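Local structure of secondary thiamine-phosphate synthase enzyme (Thermus thermophilus, 2CU5) at residues R21-A26 with V34-P39; T46-E49 with T54-Q57; L94-E99 with L103-W108; V111-F116 with R122-R127. The protein probably acts in thiamine-phosphate synthesis, although its physiological role is not firmly established, and assembles as three copies of the chain. One frame throughout, in Å; residues are numbered along the deposited sequence.

Contact 1 of 4, residues R21-A26 with V34-P39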
loop_
_atom_site.group_PDB
_atom_site.type_symbol
_atom_site.label_atom_id
_atom_site.label_comp_id
_atom_site.label_asym_id
_atom_site.label_seq_id
_atom_site.Cartn_x
_atom_site.Cartn_y
_atom_site.Cartn_z
ATOM N N ARG A 21 3.593 -13.972 -14.921
ATOM C CA ARG A 21 4.081 -14.272 -16.262
ATOM C C ARG A 21 3.593 -13.290 -17.316
ATOM O O ARG A 21 4.347 -12.933 -18.224
ATOM C CB ARG A 21 3.707 -15.706 -16.656
ATOM C CG ARG A 21 4.196 -16.120 -18.042
ATOM C CD ARG A 21 5.664 -15.765 -18.251
ATOM N NE ARG A 21 6.528 -16.306 -17.203
ATOM C CZ ARG A 21 6.740 -17.601 -16.998
ATOM N NH1 ARG A 21 6.151 -18.505 -17.768
ATOM N NH2 ARG A 21 7.555 -17.994 -16.025
ATOM N N LYS A 22 2.343 -12.849 -17.212
ATOM C CA LYS A 22 1.820 -11.891 -18.184
ATOM C C LYS A 22 2.536 -10.542 -18.078
ATOM O O LYS A 22 2.729 -9.852 -19.085
ATOM C CB LYS A 22 0.301 -11.727 -18.024
ATOM C CG LYS A 22 -0.465 -12.932 -18.574
ATOM C CD LYS A 22 -1.973 -12.758 -18.555
ATOM C CE LYS A 22 -2.659 -13.988 -19.145
ATOM N NZ LYS A 22 -4.145 -13.869 -19.180
ATOM N N VAL A 23 2.928 -10.161 -16.864
ATOM C CA VAL A 23 3.661 -8.913 -16.678
ATOM C C VAL A 23 5.049 -9.093 -17.291
ATOM O O VAL A 23 5.530 -8.231 -18.016
ATOM C CB VAL A 23 3.849 -8.559 -15.183
ATOM C CG1 VAL A 23 4.893 -7.446 -15.036
ATOM C CG2 VAL A 23 2.528 -8.096 -14.581
ATOM N N GLU A 24 5.688 -10.221 -16.994
ATOM C CA GLU A 24 7.026 -10.500 -17.515
ATOM C C GLU A 24 7.043 -10.514 -19.040
ATOM O O GLU A 24 8.010 -10.068 -19.663
ATOM C CB GLU A 24 7.546 -11.838 -16.975
ATOM C CG GLU A 24 7.741 -11.849 -15.463
ATOM C CD GLU A 24 8.235 -13.178 -14.921
ATOM O OE1 GLU A 24 7.750 -14.232 -15.376
ATOM O OE2 GLU A 24 9.095 -13.170 -14.017
ATOM N N ALA A 25 5.973 -11.023 -19.641
ATOM C CA ALA A 25 5.889 -11.084 -21.094
ATOM C C ALA A 25 5.848 -9.685 -21.696
ATOM O O ALA A 25 6.172 -9.500 -22.869
ATOM C CB ALA A 25 4.656 -11.879 -21.520
ATOM N N ALA A 26 5.457 -8.697 -20.896
ATOM C CA ALA A 26 5.382 -7.324 -21.381
ATOM C C ALA A 26 6.685 -6.556 -21.169
ATOM O O ALA A 26 6.826 -5.426 -21.637
ATOM C CB ALA A 26 4.234 -6.590 -20.695
ATOM N N VAL A 34 9.996 -1.925 -12.451
ATOM C CA VAL A 34 8.787 -2.056 -13.253
ATOM C C VAL A 34 7.611 -1.513 -12.446
ATOM O O VAL A 34 7.417 -1.893 -11.291
ATOM C CB VAL A 34 8.501 -3.537 -13.597
ATOM C CG1 VAL A 34 7.188 -3.653 -14.350
ATOM C CG2 VAL A 34 9.650 -4.117 -14.426
ATOM N N TYR A 35 6.837 -0.625 -13.057
ATOM C CA TYR A 35 5.674 -0.034 -12.399
ATOM C C TYR A 35 4.400 -0.723 -12.892
ATOM O O TYR A 35 4.241 -0.957 -14.093
ATOM C CB TYR A 35 5.611 1.466 -12.709
ATOM C CG TYR A 35 4.348 2.160 -12.252
ATOM C CD1 TYR A 35 4.105 2.400 -10.899
ATOM C CD2 TYR A 35 3.389 2.572 -13.175
ATOM C CE1 TYR A 35 2.927 3.038 -10.478
ATOM C CE2 TYR A 35 2.214 3.210 -12.767
ATOM C CZ TYR A 35 1.991 3.439 -11.419
ATOM O OH TYR A 35 0.834 4.075 -11.027
ATOM N N LEU A 36 3.509 -1.059 -11.957
ATOM C CA LEU A 36 2.237 -1.705 -12.278
ATOM C C LEU A 36 1.104 -0.902 -11.654
ATOM O O LEU A 36 1.220 -0.434 -10.518
ATOM C CB LEU A 36 2.193 -3.131 -11.731
ATOM C CG LEU A 36 3.237 -4.136 -12.218
ATOM C CD1 LEU A 36 2.960 -5.468 -11.553
ATOM C CD2 LEU A 36 3.178 -4.276 -13.743
ATOM N N PHE A 37 0.003 -0.764 -12.386
ATOM C CA PHE A 37 -1.139 0.007 -11.902
ATOM C C PHE A 37 -2.467 -0.521 -12.442
ATOM O O PHE A 37 -2.557 -0.924 -13.602
ATOM C CB PHE A 37 -0.954 1.473 -12.334
ATOM C CG PHE A 37 -2.053 2.409 -11.884
ATOM C CD1 PHE A 37 -2.153 2.806 -10.551
ATOM C CD2 PHE A 37 -2.961 2.926 -12.805
ATOM C CE1 PHE A 37 -3.139 3.707 -10.144
ATOM C CE2 PHE A 37 -3.951 3.828 -12.413
ATOM C CZ PHE A 37 -4.042 4.223 -11.077
ATOM N N VAL A 38 -3.494 -0.552 -11.596
ATOM C CA VAL A 38 -4.818 -0.947 -12.066
ATOM C C VAL A 38 -5.656 0.329 -12.000
ATOM O O VAL A 38 -5.792 0.947 -10.943
ATOM C CB VAL A 38 -5.495 -2.064 -11.201
ATOM C CG1 VAL A 38 -4.901 -3.417 -11.543
ATOM C CG2 VAL A 38 -5.338 -1.765 -9.718
ATOM N N PRO A 39 -6.195 0.767 -13.145
ATOM C CA PRO A 39 -7.011 1.982 -13.182
ATOM C C PRO A 39 -8.436 1.647 -12.762
ATOM O O PRO A 39 -9.392 2.008 -13.443
ATOM C CB PRO A 39 -6.920 2.395 -14.641
ATOM C CG PRO A 39 -6.953 1.052 -15.335
ATOM C CD PRO A 39 -6.000 0.221 -14.502
#
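V23 and L36 meet tip to tip, methyl against methyl, and carry nearly all of this small contact. V23 CG1 lies 3.8 Å from L36 CD2, while V23 CG2 sits 4.0 Å from L36 CD1, so both branches of the valine rest on the forked end of the leucine. A torsion of 166° at V23 sets CG1 opposite the backbone nitrogen, so that both methyls meet the fork of L36. V34 adds a looser touch, its CG1 4.5 Å from V23 CG1. A short branched residue suits the helix face that comes down here, and a longer leucine spans the gap from the strand, because the backbones stay 8.6 Å apart between the CA atoms of V23 and L36.

The short helix 20-25 thus covers one face of the five-stranded antiparallel sheet, in which 32-37 is the middle strand. The alternate residues Y35 and F37 leave by the other face, where Y35 packs on L97 of the second subunit.

No polar bond crosses between the two segments; the charged side chains work along the helix and to its neighbours. R21 NE donates to E24 OE1 over 3.0 Å in an almost straight hydrogen bond (174°) that is also a salt bridge, with the carboxylate oxygen at the guanidinium edge and in its plane. The other oxygen, E24 OE2, accepts a hydrogen bond from L103 N, tying the helix to the sheet's outermost short strand.

Contact 2 of 4, residues T46-E49 with T54-Q57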
loop_
_atom_site.group_PDB
_atom_site.type_symbol
_atom_site.label_atom_id
_atom_site.label_comp_id
_atom_site.label_asym_id
_atom_site.label_seq_id
_atom_site.Cartn_x
_atom_site.Cartn_y
_atom_site.Cartn_z
ATOM N N THR A 46 -1.280 -7.007 -5.473
ATOM C CA THR A 46 -0.542 -7.404 -4.290
ATOM C C THR A 46 0.492 -8.454 -4.647
ATOM O O THR A 46 0.403 -9.112 -5.691
ATOM C CB THR A 46 -1.496 -7.996 -3.210
ATOM O OG1 THR A 46 -0.766 -8.256 -2.005
ATOM C CG2 THR A 46 -2.111 -9.297 -3.694
ATOM N N VAL A 47 1.492 -8.582 -3.786
ATOM C CA VAL A 47 2.521 -9.594 -3.958
ATOM C C VAL A 47 2.308 -10.551 -2.790
ATOM O O VAL A 47 2.422 -10.156 -1.631
ATOM C CB VAL A 47 3.944 -9.006 -3.867
ATOM C CG1 VAL A 47 4.958 -10.136 -3.908
ATOM C CG2 VAL A 47 4.193 -8.030 -5.024
ATOM N N GLN A 48 1.981 -11.801 -3.092
ATOM C CA GLN A 48 1.738 -12.784 -2.048
ATOM C C GLN A 48 2.124 -14.194 -2.464
ATOM O O GLN A 48 2.715 -14.399 -3.523
ATOM C CB GLN A 48 0.267 -12.740 -1.621
ATOM C CG GLN A 48 0.035 -11.952 -0.337
ATOM C CD GLN A 48 0.797 -12.549 0.829
ATOM O OE1 GLN A 48 0.804 -13.766 1.016
ATOM N NE2 GLN A 48 1.434 -11.700 1.623
ATOM N N GLU A 49 1.791 -15.170 -1.627
ATOM C CA GLU A 49 2.142 -16.553 -1.914
ATOM C C GLU A 49 1.091 -17.309 -2.719
ATOM O O GLU A 49 -0.100 -17.277 -2.397
ATOM C CB GLU A 49 2.405 -17.312 -0.611
ATOM C CG GLU A 49 3.077 -18.652 -0.843
ATOM C CD GLU A 49 3.089 -19.536 0.380
ATOM O OE1 GLU A 49 3.344 -19.031 1.495
ATOM O OE2 GLU A 49 2.854 -20.748 0.219
ATOM N N THR A 54 -4.174 -22.434 -0.265
ATOM C CA THR A 54 -4.922 -22.029 0.919
ATOM C C THR A 54 -4.583 -20.629 1.417
ATOM O O THR A 54 -5.393 -20.003 2.101
ATOM C CB THR A 54 -4.743 -23.049 2.065
ATOM O OG1 THR A 54 -3.363 -23.131 2.442
ATOM C CG2 THR A 54 -5.221 -24.424 1.612
ATOM N N VAL A 55 -3.398 -20.131 1.073
ATOM C CA VAL A 55 -3.014 -18.786 1.485
ATOM C C VAL A 55 -4.003 -17.793 0.866
ATOM O O VAL A 55 -4.563 -16.939 1.560
ATOM C CB VAL A 55 -1.558 -18.443 1.046
ATOM C CG1 VAL A 55 -1.297 -16.949 1.183
ATOM C CG2 VAL A 55 -0.562 -19.203 1.913
ATOM N N ALA A 56 -4.239 -17.919 -0.436
ATOM C CA ALA A 56 -5.174 -17.029 -1.117
ATOM C C ALA A 56 -6.580 -17.230 -0.557
ATOM O O ALA A 56 -7.326 -16.275 -0.369
ATOM C CB ALA A 56 -5.161 -17.300 -2.630
ATOM N N GLN A 57 -6.932 -18.481 -0.294
ATOM C CA GLN A 57 -8.243 -18.807 0.253
ATOM C C GLN A 57 -8.479 -18.090 1.585
ATOM O O GLN A 57 -9.519 -17.455 1.784
ATOM C CB GLN A 57 -8.362 -20.318 0.443
ATOM C CG GLN A 57 -8.502 -21.090 -0.863
ATOM C CD GLN A 57 -8.335 -22.583 -0.671
ATOM O OE1 GLN A 57 -8.758 -23.138 0.344
ATOM N NE2 GLN A 57 -7.726 -23.246 -1.651
HETATM O O HOH W 1 -2.355 -18.951 -2.426
#
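V55 lies across the end of the strand, meeting the side chains of E49 and Q48 at roughly right angles, and gives the contact its largest share of buried surface. Its CG1 methyl reaches E49 O at 3.8 Å, while CG2 lies 3.9 Å from E49 OE1. The glutamate is extended, its CG opposite the backbone nitrogen (chi1 -167°), which carries the carboxylate across the valine's CG2; E49 OE2 also takes a weak hydrogen bond from D52 N. A water joins the backbones, donating to E49 O over 2.8 Å and accepting from A56 N over 2.9 Å.

Here strand 43-48, an edge of the three-stranded sheet, passes through a short loop into helix 53-66, whose first turn folds back on the strand end. Q48 bends at chi2, bringing OE1 to 3.8 Å from V55 CG1 and to 3.2 Å from E49 N, which approaches from above the carbonyl plane. Both ends of this amide also bind the third subunit, OE1 through H84 ND1 and NE2 through T41 O. A leucine in its place would probably leave H84 and T41 of that subunit without their hydrogen-bond partners, and E49 N without its side-chain acceptor.

Contact 3 of 4, residues L94-E99 with L103-W108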
loop_
_atom_site.group_PDB
_atom_site.type_symbol
_atom_site.label_atom_id
_atom_site.label_comp_id
_atom_site.label_asym_id
_atom_site.label_seq_id
_atom_site.Cartn_x
_atom_site.Cartn_y
_atom_site.Cartn_z
ATOM N N LEU A 94 2.105 -1.271 -7.825
ATOM C CA LEU A 94 3.257 -2.016 -7.348
ATOM C C LEU A 94 4.475 -1.489 -8.074
ATOM O O LEU A 94 4.358 -0.909 -9.146
ATOM C CB LEU A 94 3.111 -3.506 -7.659
ATOM C CG LEU A 94 2.056 -4.308 -6.894
ATOM C CD1 LEU A 94 2.000 -5.724 -7.433
ATOM C CD2 LEU A 94 2.408 -4.294 -5.410
ATOM N N LEU A 95 5.640 -1.690 -7.473
ATOM C CA LEU A 95 6.902 -1.276 -8.069
ATOM C C LEU A 95 7.802 -2.465 -7.781
ATOM O O LEU A 95 8.055 -2.789 -6.620
ATOM C CB LEU A 95 7.427 -0.012 -7.397
ATOM C CG LEU A 95 8.693 0.578 -8.024
ATOM C CD1 LEU A 95 8.434 0.908 -9.488
ATOM C CD2 LEU A 95 9.116 1.820 -7.248
ATOM N N LEU A 96 8.264 -3.126 -8.838
ATOM C CA LEU A 96 9.082 -4.321 -8.682
ATOM C C LEU A 96 10.351 -4.312 -9.527
ATOM O O LEU A 96 10.431 -3.622 -10.542
ATOM C CB LEU A 96 8.247 -5.548 -9.055
ATOM C CG LEU A 96 6.922 -5.717 -8.297
ATOM C CD1 LEU A 96 5.966 -6.592 -9.091
ATOM C CD2 LEU A 96 7.202 -6.313 -6.921
ATOM N N LEU A 97 11.328 -5.099 -9.091
ATOM C CA LEU A 97 12.609 -5.233 -9.783
ATOM C C LEU A 97 12.513 -6.322 -10.842
ATOM O O LEU A 97 11.881 -7.357 -10.625
ATOM C CB LEU A 97 13.703 -5.633 -8.794
ATOM C CG LEU A 97 14.058 -4.664 -7.673
ATOM C CD1 LEU A 97 14.891 -5.382 -6.613
ATOM C CD2 LEU A 97 14.809 -3.489 -8.254
ATOM N N ALA A 98 13.149 -6.087 -11.983
ATOM C CA ALA A 98 13.161 -7.058 -13.062
ATOM C C ALA A 98 14.590 -7.203 -13.569
ATOM O O ALA A 98 15.364 -6.248 -13.557
ATOM C CB ALA A 98 12.247 -6.605 -14.200
ATOM N N GLU A 99 14.940 -8.408 -13.994
ATOM C CA GLU A 99 16.267 -8.662 -14.528
ATOM C C GLU A 99 16.111 -9.462 -15.807
ATOM O O GLU A 99 15.646 -10.601 -15.786
ATOM C CB GLU A 99 17.113 -9.440 -13.524
ATOM C CG GLU A 99 18.508 -9.777 -14.030
ATOM C CD GLU A 99 19.354 -10.468 -12.980
ATOM O OE1 GLU A 99 19.684 -9.823 -11.961
ATOM O OE2 GLU A 99 19.686 -11.659 -13.168
ATOM N N LEU A 103 10.871 -10.907 -13.312
ATOM C CA LEU A 103 10.686 -10.221 -12.044
ATOM C C LEU A 103 11.520 -10.875 -10.950
ATOM O O LEU A 103 11.559 -12.098 -10.844
ATOM C CB LEU A 103 9.206 -10.242 -11.660
ATOM C CG LEU A 103 8.289 -9.437 -12.587
ATOM C CD1 LEU A 103 6.823 -9.775 -12.304
ATOM C CD2 LEU A 103 8.559 -7.959 -12.392
ATOM N N ARG A 104 12.199 -10.053 -10.150
ATOM C CA ARG A 104 13.023 -10.543 -9.046
ATOM C C ARG A 104 12.132 -10.593 -7.812
ATOM O O ARG A 104 11.774 -9.559 -7.251
ATOM C CB ARG A 104 14.203 -9.602 -8.790
ATOM C CG ARG A 104 15.106 -9.387 -9.991
ATOM C CD ARG A 104 15.732 -10.686 -10.494
ATOM N NE ARG A 104 16.730 -11.251 -9.583
ATOM C CZ ARG A 104 16.459 -12.060 -8.561
ATOM N NH1 ARG A 104 15.209 -12.418 -8.296
ATOM N NH2 ARG A 104 17.447 -12.523 -7.803
ATOM N N LEU A 105 11.784 -11.802 -7.395
ATOM C CA LEU A 105 10.892 -11.991 -6.259
ATOM C C LEU A 105 11.422 -13.011 -5.266
ATOM O O LEU A 105 12.340 -13.773 -5.574
ATOM C CB LEU A 105 9.534 -12.467 -6.773
ATOM C CG LEU A 105 8.895 -11.589 -7.850
ATOM C CD1 LEU A 105 7.696 -12.295 -8.465
ATOM C CD2 LEU A 105 8.488 -10.263 -7.225
ATOM N N GLY A 106 10.823 -13.026 -4.079
ATOM C CA GLY A 106 11.220 -13.978 -3.061
ATOM C C GLY A 106 10.799 -15.368 -3.497
ATOM O O GLY A 106 10.024 -15.525 -4.444
ATOM N N ARG A 107 11.301 -16.380 -2.803
ATOM C CA ARG A 107 11.001 -17.763 -3.135
ATOM C C ARG A 107 9.516 -18.129 -3.095
ATOM O O ARG A 107 9.088 -19.062 -3.777
ATOM C CB ARG A 107 11.790 -18.695 -2.208
ATOM C CG ARG A 107 11.573 -20.163 -2.500
ATOM C CD ARG A 107 12.171 -21.060 -1.427
ATOM N NE ARG A 107 13.628 -20.993 -1.375
ATOM C CZ ARG A 107 14.381 -21.829 -0.666
ATOM N NH1 ARG A 107 13.809 -22.793 0.046
ATOM N NH2 ARG A 107 15.702 -21.703 -0.664
ATOM N N TRP A 108 8.726 -17.403 -2.309
ATOM C CA TRP A 108 7.297 -17.702 -2.209
ATOM C C TRP A 108 6.396 -16.561 -2.653
ATOM O O TRP A 108 5.250 -16.469 -2.209
ATOM C CB TRP A 108 6.938 -18.082 -0.773
ATOM C CG TRP A 108 7.770 -19.194 -0.240
ATOM C CD1 TRP A 108 8.862 -19.085 0.572
ATOM C CD2 TRP A 108 7.608 -20.589 -0.512
ATOM N NE1 TRP A 108 9.391 -20.329 0.823
ATOM C CE2 TRP A 108 8.641 -21.271 0.169
ATOM C CE3 TRP A 108 6.690 -21.331 -1.267
ATOM C CZ2 TRP A 108 8.782 -22.663 0.117
ATOM C CZ3 TRP A 108 6.831 -22.718 -1.317
ATOM C CH2 TRP A 108 7.871 -23.367 -0.627
HETATM O O HOH W 2 10.941 -6.897 -6.861
#
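E99 and R104 lie side by side and point the same way, touching through their aliphatic parts: E99 CB is 3.6 Å from R104 CD. R104 bends at chi2 and chi3, which folds its chain along the glutamate. Their charged ends attract only loosely, with E99 OE1 4.1 Å from R104 NE at the guanidinium edge and the two planes 83° apart. Long flexible side chains suit this margin of the sheet, where E99 is exposed and R104 also packs on W125 of the third subunit.

The segments form a β-hairpin, strand 93-99 turning into the short edge strand 102-103, with A98 and L103 as an antiparallel non-hydrogen-bonded pair. At the next pair R104 N donates to L97 O over 2.8 Å, nearly straight at 175°. The return bond is replaced by a water, which accepts from L97 N at 2.9 Å and donates to R104 O at 2.8 Å, as the second chain begins to diverge.

L103, on the same sheet face as A98, extends CD2 over its neighbours, 4.1 Å from L96 CB; the small alanine lets the leucine lie close. Farther along, L96 and L105 cross obliquely, their CD2 methyls 4.2 Å apart.

Contact 4 of 4, residues V111-F116 with R122-R127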
loop_
_atom_site.group_PDB
_atom_site.type_symbol
_atom_site.label_atom_id
_atom_site.label_comp_id
_atom_site.label_asym_id
_atom_site.label_seq_id
_atom_site.Cartn_x
_atom_site.Cartn_y
_atom_site.Cartn_z
ATOM N N VAL A 111 2.955 -12.207 -8.297
ATOM C CA VAL A 111 2.204 -10.966 -8.452
ATOM C C VAL A 111 0.750 -11.300 -8.756
ATOM O O VAL A 111 0.460 -12.039 -9.697
ATOM C CB VAL A 111 2.785 -10.101 -9.593
ATOM C CG1 VAL A 111 2.017 -8.796 -9.705
ATOM C CG2 VAL A 111 4.251 -9.832 -9.327
ATOM N N PHE A 112 -0.161 -10.757 -7.951
ATOM C CA PHE A 112 -1.584 -11.028 -8.114
ATOM C C PHE A 112 -2.467 -9.825 -8.376
ATOM O O PHE A 112 -2.249 -8.739 -7.837
ATOM C CB PHE A 112 -2.148 -11.710 -6.862
ATOM C CG PHE A 112 -1.655 -13.101 -6.640
ATOM C CD1 PHE A 112 -2.171 -14.165 -7.375
ATOM C CD2 PHE A 112 -0.685 -13.356 -5.678
ATOM C CE1 PHE A 112 -1.728 -15.472 -7.150
ATOM C CE2 PHE A 112 -0.236 -14.647 -5.447
ATOM C CZ PHE A 112 -0.759 -15.711 -6.185
ATOM N N LEU A 113 -3.469 -10.035 -9.221
ATOM C CA LEU A 113 -4.461 -9.008 -9.466
ATOM C C LEU A 113 -5.563 -9.493 -8.522
ATOM O O LEU A 113 -6.153 -10.546 -8.737
ATOM C CB LEU A 113 -4.964 -9.033 -10.910
ATOM C CG LEU A 113 -5.847 -7.834 -11.288
ATOM C CD1 LEU A 113 -6.197 -7.911 -12.764
ATOM C CD2 LEU A 113 -7.117 -7.812 -10.441
ATOM N N ALA A 114 -5.818 -8.739 -7.462
ATOM C CA ALA A 114 -6.833 -9.120 -6.489
ATOM C C ALA A 114 -8.207 -8.607 -6.897
ATOM O O ALA A 114 -8.512 -7.437 -6.708
ATOM C CB ALA A 114 -6.448 -8.574 -5.109
ATOM N N GLU A 115 -9.033 -9.493 -7.449
ATOM C CA GLU A 115 -10.378 -9.124 -7.882
ATOM C C GLU A 115 -11.396 -9.273 -6.754
ATOM O O GLU A 115 -11.537 -10.352 -6.185
ATOM C CB GLU A 115 -10.822 -9.998 -9.058
ATOM C CG GLU A 115 -12.234 -9.685 -9.526
ATOM C CD GLU A 115 -12.370 -8.261 -10.033
ATOM O OE1 GLU A 115 -12.160 -8.037 -11.246
ATOM O OE2 GLU A 115 -12.676 -7.358 -9.220
ATOM N N PHE A 116 -12.115 -8.195 -6.454
ATOM C CA PHE A 116 -13.121 -8.223 -5.396
ATOM C C PHE A 116 -14.533 -7.976 -5.931
ATOM O O PHE A 116 -15.505 -8.078 -5.183
ATOM C CB PHE A 116 -12.795 -7.172 -4.330
ATOM C CG PHE A 116 -11.390 -7.262 -3.798
ATOM C CD1 PHE A 116 -10.943 -8.417 -3.166
ATOM C CD2 PHE A 116 -10.517 -6.183 -3.924
ATOM C CE1 PHE A 116 -9.646 -8.500 -2.662
ATOM C CE2 PHE A 116 -9.217 -6.254 -3.424
ATOM C CZ PHE A 116 -8.782 -7.414 -2.793
ATOM N N ARG A 122 -10.144 -6.854 -16.459
ATOM C CA ARG A 122 -9.475 -5.689 -15.903
ATOM C C ARG A 122 -8.272 -5.273 -16.724
ATOM O O ARG A 122 -7.751 -6.051 -17.512
ATOM C CB ARG A 122 -8.998 -5.997 -14.487
ATOM C CG ARG A 122 -10.100 -6.386 -13.529
ATOM C CD ARG A 122 -10.997 -5.196 -13.254
ATOM N NE ARG A 122 -11.744 -5.382 -12.017
ATOM C CZ ARG A 122 -12.505 -4.452 -11.454
ATOM N NH1 ARG A 122 -13.142 -4.721 -10.321
ATOM N NH2 ARG A 122 -12.632 -3.258 -12.018
ATOM N N GLU A 123 -7.843 -4.035 -16.514
ATOM C CA GLU A 123 -6.668 -3.498 -17.183
ATOM C C GLU A 123 -5.558 -3.394 -16.146
ATOM O O GLU A 123 -5.808 -3.092 -14.980
ATOM C CB GLU A 123 -6.938 -2.095 -17.732
ATOM C CG GLU A 123 -7.652 -2.046 -19.069
ATOM C CD GLU A 123 -7.756 -0.628 -19.606
ATOM O OE1 GLU A 123 -6.771 0.131 -19.476
ATOM O OE2 GLU A 123 -8.816 -0.270 -20.165
ATOM N N VAL A 124 -4.335 -3.666 -16.577
ATOM C CA VAL A 124 -3.171 -3.543 -15.724
ATOM C C VAL A 124 -2.140 -2.835 -16.593
ATOM O O VAL A 124 -1.775 -3.334 -17.658
ATOM C CB VAL A 124 -2.616 -4.911 -15.287
ATOM C CG1 VAL A 124 -1.324 -4.711 -14.511
ATOM C CG2 VAL A 124 -3.642 -5.644 -14.420
ATOM N N TRP A 125 -1.700 -1.662 -16.158
ATOM C CA TRP A 125 -0.713 -0.904 -16.917
ATOM C C TRP A 125 0.693 -1.249 -16.456
ATOM O O TRP A 125 0.944 -1.405 -15.261
ATOM C CB TRP A 125 -0.959 0.594 -16.764
ATOM C CG TRP A 125 -2.315 1.027 -17.234
ATOM C CD1 TRP A 125 -3.170 0.329 -18.043
ATOM C CD2 TRP A 125 -2.960 2.275 -16.951
ATOM N NE1 TRP A 125 -4.306 1.068 -18.281
ATOM C CE2 TRP A 125 -4.202 2.267 -17.625
ATOM C CE3 TRP A 125 -2.607 3.402 -16.193
ATOM C CZ2 TRP A 125 -5.097 3.343 -17.565
ATOM C CZ3 TRP A 125 -3.495 4.472 -16.133
ATOM C CH2 TRP A 125 -4.727 4.432 -16.818
ATOM N N VAL A 126 1.610 -1.368 -17.411
ATOM C CA VAL A 126 2.986 -1.716 -17.102
ATOM C C VAL A 126 3.919 -0.653 -17.663
ATOM O O VAL A 126 3.879 -0.345 -18.851
ATOM C CB VAL A 126 3.363 -3.080 -17.713
ATOM C CG1 VAL A 126 4.755 -3.484 -17.261
ATOM C CG2 VAL A 126 2.334 -4.135 -17.321
ATOM N N ARG A 127 4.750 -0.097 -16.791
ATOM C CA ARG A 127 5.704 0.932 -17.171
ATOM C C ARG A 127 7.100 0.546 -16.712
ATOM O O ARG A 127 7.311 0.226 -15.544
ATOM C CB ARG A 127 5.310 2.263 -16.535
ATOM C CG ARG A 127 6.384 3.334 -16.594
ATOM C CD ARG A 127 6.632 3.821 -18.006
ATOM N NE ARG A 127 6.884 5.257 -18.000
ATOM C CZ ARG A 127 7.968 5.830 -17.489
ATOM N NH1 ARG A 127 8.925 5.090 -16.946
ATOM N NH2 ARG A 127 8.081 7.149 -17.499
#
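Strands 111-115 and 122-127 run roughly antiparallel, at 145° between their directions, but with their axes 9.9 Å apart they touch through side chains rather than backbone bonds. They belong to different layers of a β-sandwich: the first is the middle strand of the three-stranded antiparallel sheet, the second lies in the five-stranded one, and the facing residues fill the interior between them.

In the apolar part, L113 slides past V124 in the opposite direction, its CD1 methyl 3.8 Å from V124 CG2. The same CD1 reaches R122 CB, also at 3.8 Å, where the leucine crosses the base of the arginine at about a right angle. A leucine is long enough to bridge the two layers, and the compact valine opposite fits beside it.

The polar part is a buried salt bridge. R122, bent at chi2, meets E115 side-on: NE donates to OE1 over 2.8 Å, tilted from the guanidinium plane, and NH1 donates to OE2 over 2.9 Å. Each carboxylate oxygen uses its syn lone pair, and the two flat groups are nearly coplanar, 24° apart. Such a pairing fixes the rotation of both groups. A methionine in place of R122 would probably leave the E115 carboxylate buried without its charged mate, and freer to turn.

Further bonds complete the network, T42 OG1 meeting R122 NH1 and D117 N meeting E115 OE2, while E115 OE1 is bonded to T11 OG1 as well as to R122 NE.

How the contacts relate
Contacts 1, 3 and 4 share the five-stranded sheet. Strand 32-37 of contact 1 is bonded on one side to contact 3, where V34 N and L96 O lie 2.6 Å apart, and on the other to contact 4, where Y35 N and R127 O lie 2.7 Å apart. Contact 2 joins contact 4 through the smaller sheet, with T46 O 2.9 Å from F112 N. V111 of contact 4 packs against L96 of contact 3 across the interior, CG2 to CD1 at 3.7 Å. Contacts 1 and 2 do not touch, their centres about 18 Å apart. Contacts 2 and 3 face the third subunit and contacts 1 and 4 the second, which contact 3 also reaches through L95.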